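Local coordinates for uncharacterized protein DUF1344 (Bacteroides vulgatus ATCC 8482, PDB 3K6O) that is of unknown function but belongs to the NigD-like family, with an N-terminal OB domain and a C-terminal beta sandwich, and whose precursor probably carries a lipoprotein signal, at residues L33-G38 against G61-L66. Residues are numbered along the deposited sequence; the frame is centred on the assembly and turned at random.
Sequences LVLDNG and GNYSFL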
loop_
_atom_site.group_PDB
_atom_site.type_symbol
_atom_site.label_atom_id
_atom_site.label_comp_id
_atom_site.label_asym_id
_atom_site.label_seq_id
_atom_site.Cartn_x
_atom_site.Cartn_y
_atom_site.Cartn_z
ATOM N N LEU A 33 4.871 -7.690 -13.984
ATOM C CA LEU A 33 4.065 -7.043 -12.974
ATOM C C LEU A 33 2.936 -7.983 -12.550
ATOM O O LEU A 33 2.408 -8.733 -13.383
ATOM C CB LEU A 33 3.501 -5.760 -13.508
ATOM C CG LEU A 33 4.553 -4.775 -13.977
ATOM C CD1 LEU A 33 3.842 -3.565 -14.536
ATOM C CD2 LEU A 33 5.515 -4.416 -12.838
ATOM N N VAL A 34 2.600 -7.969 -11.262
ATOM C CA VAL A 34 1.476 -8.750 -10.754
ATOM C C VAL A 34 0.491 -7.772 -10.157
ATOM O O VAL A 34 0.839 -7.035 -9.251
ATOM C CB VAL A 34 1.949 -9.775 -9.705
ATOM C CG1 VAL A 34 0.767 -10.614 -9.121
ATOM C CG2 VAL A 34 3.066 -10.678 -10.324
ATOM N N LEU A 35 -0.727 -7.733 -10.686
ATOM C CA LEU A 35 -1.795 -6.916 -10.104
ATOM C C LEU A 35 -2.223 -7.535 -8.771
ATOM O O LEU A 35 -1.897 -8.692 -8.487
ATOM C CB LEU A 35 -2.995 -6.821 -11.066
ATOM C CG LEU A 35 -2.810 -6.029 -12.346
ATOM C CD1 LEU A 35 -4.099 -6.077 -13.239
ATOM C CD2 LEU A 35 -2.410 -4.582 -11.993
ATOM N N ASP A 36 -2.923 -6.774 -7.943
ATOM C CA ASP A 36 -3.274 -7.269 -6.611
ATOM C C ASP A 36 -4.328 -8.405 -6.714
ATOM O O ASP A 36 -4.444 -9.228 -5.816
ATOM C CB ASP A 36 -3.754 -6.127 -5.695
ATOM C CG ASP A 36 -2.606 -5.257 -5.192
ATOM O OD1 ASP A 36 -1.446 -5.691 -5.356
ATOM O OD2 ASP A 36 -2.840 -4.150 -4.628
ATOM N N ASN A 37 -5.086 -8.449 -7.795
ATOM C CA ASN A 37 -5.981 -9.590 -8.052
ATOM C C ASN A 37 -5.256 -10.827 -8.555
ATOM O O ASN A 37 -5.914 -11.818 -8.981
ATOM C CB ASN A 37 -7.080 -9.223 -9.034
ATOM C CG ASN A 37 -6.596 -9.050 -10.434
ATOM O OD1 ASN A 37 -5.412 -9.204 -10.750
ATOM N ND2 ASN A 37 -7.526 -8.703 -11.307
ATOM N N GLY A 38 -3.920 -10.774 -8.555
ATOM C CA GLY A 38 -3.123 -11.946 -8.963
ATOM C C GLY A 38 -2.865 -12.140 -10.448
ATOM O O GLY A 38 -2.136 -13.062 -10.848
ATOM N N GLY A 61 1.042 2.395 -10.989
ATOM C CA GLY A 61 1.367 2.458 -12.396
ATOM C C GLY A 61 0.236 2.826 -13.317
ATOM O O GLY A 61 -0.921 2.827 -12.921
ATOM N N ASN A 62 0.620 3.151 -14.555
ATOM C CA ASN A 62 -0.269 3.505 -15.638
ATOM C C ASN A 62 -0.090 2.488 -16.784
ATOM O O ASN A 62 0.928 2.504 -17.443
ATOM C CB ASN A 62 0.079 4.929 -16.116
ATOM C CG ASN A 62 -0.783 5.400 -17.248
ATOM O OD1 ASN A 62 -1.335 4.605 -18.015
ATOM N ND2 ASN A 62 -0.896 6.711 -17.381
ATOM N N TYR A 63 -1.088 1.632 -17.000
ATOM C CA TYR A 63 -1.026 0.532 -17.967
ATOM C C TYR A 63 -2.056 0.689 -19.057
ATOM O O TYR A 63 -3.138 1.227 -18.824
ATOM C CB TYR A 63 -1.252 -0.826 -17.261
ATOM C CG TYR A 63 -0.699 -0.865 -15.860
ATOM C CD1 TYR A 63 0.674 -0.755 -15.637
ATOM C CD2 TYR A 63 -1.532 -0.973 -14.764
ATOM C CE1 TYR A 63 1.216 -0.750 -14.354
ATOM C CE2 TYR A 63 -0.999 -0.975 -13.439
ATOM C CZ TYR A 63 0.378 -0.853 -13.263
ATOM O OH TYR A 63 0.932 -0.836 -12.017
ATOM N N SER A 64 -1.698 0.212 -20.252
ATOM C CA SER A 64 -2.622 -0.017 -21.339
ATOM C C SER A 64 -2.642 -1.494 -21.645
ATOM O O SER A 64 -1.603 -2.098 -21.969
ATOM C CB SER A 64 -2.192 0.725 -22.610
ATOM O OG SER A 64 -2.215 2.132 -22.453
ATOM N N PHE A 65 -3.814 -2.090 -21.570
ATOM C CA PHE A 65 -3.917 -3.515 -21.790
ATOM C C PHE A 65 -4.091 -3.737 -23.273
ATOM O O PHE A 65 -5.113 -3.370 -23.822
ATOM C CB PHE A 65 -5.084 -4.102 -20.985
ATOM C CG PHE A 65 -4.854 -4.081 -19.531
ATOM C CD1 PHE A 65 -5.012 -2.915 -18.812
ATOM C CD2 PHE A 65 -4.458 -5.210 -18.868
ATOM C CE1 PHE A 65 -4.772 -2.893 -17.436
ATOM C CE2 PHE A 65 -4.221 -5.185 -17.500
ATOM C CZ PHE A 65 -4.385 -4.033 -16.792
ATOM N N LEU A 66 -3.073 -4.293 -23.922
ATOM C CA LEU A 66 -3.053 -4.355 -25.379
ATOM C C LEU A 66 -3.703 -5.615 -25.958
ATOM O O LEU A 66 -4.312 -5.563 -27.023
ATOM C CB LEU A 66 -1.632 -4.210 -25.898
ATOM C CG LEU A 66 -0.868 -2.930 -25.552
ATOM C CD1 LEU A 66 0.554 -3.085 -26.032
ATOM C CD2 LEU A 66 -1.507 -1.625 -26.101
#
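Two leucines of the 33-38 segment meet two aromatic rings of 61-66 in the N-terminal OB domain, entirely through apolar contacts. Both leucines approach Tyr63 obliquely from the side of its ring plane away from Gly61: Leu33 CD1 lies 3.9 Å from Tyr63 CE1, while Leu35 CD2 comes to the other corner, 4.1 Å from Tyr63 CE2. The second methyl of Leu35 meets the next aromatic residue on this side of the strand, Leu35 CD1 lying at the ring edge of Phe65, 4.1 Å from Phe65 CZ. With CG swung to the side of the backbone N (chi1 -69°), the branch point of Leu35 heads for the aromatic strand, and its two methyls diverge to separate rings. Leu33 and Tyr63 form the buried end of the contact; Leu35 and Phe65 are partly exposed.

The Tyr63 ring also packs against its own strand, one face over the backbone of Gly61, whose C atom sits 3.7 Å above the ring plane, toward the rim. The Tyr63 hydroxyl takes its hydrogen-bond partner outside the contact, at Ala18 O on the neighbouring strand 16-23. Leu41 touches both Leu35 and Phe65, and Tyr75 meets Phe65 edge-to-face.

Gly38 N bonds to Leu35 O at 2.9 Å, closing a type I turn that begins at Leu35.

No hydrogen bond joins the two segments, and their closest CA atoms, those of Leu33 and Gly61, are 9.9 Å apart. Strands 32-34 and 58-66 each pair with 16-23 instead, so this contact joins the two strands that flank 16-23, within what the family assignment suggests is a curled OB barrel, by hydrophobic packing of side chains alone.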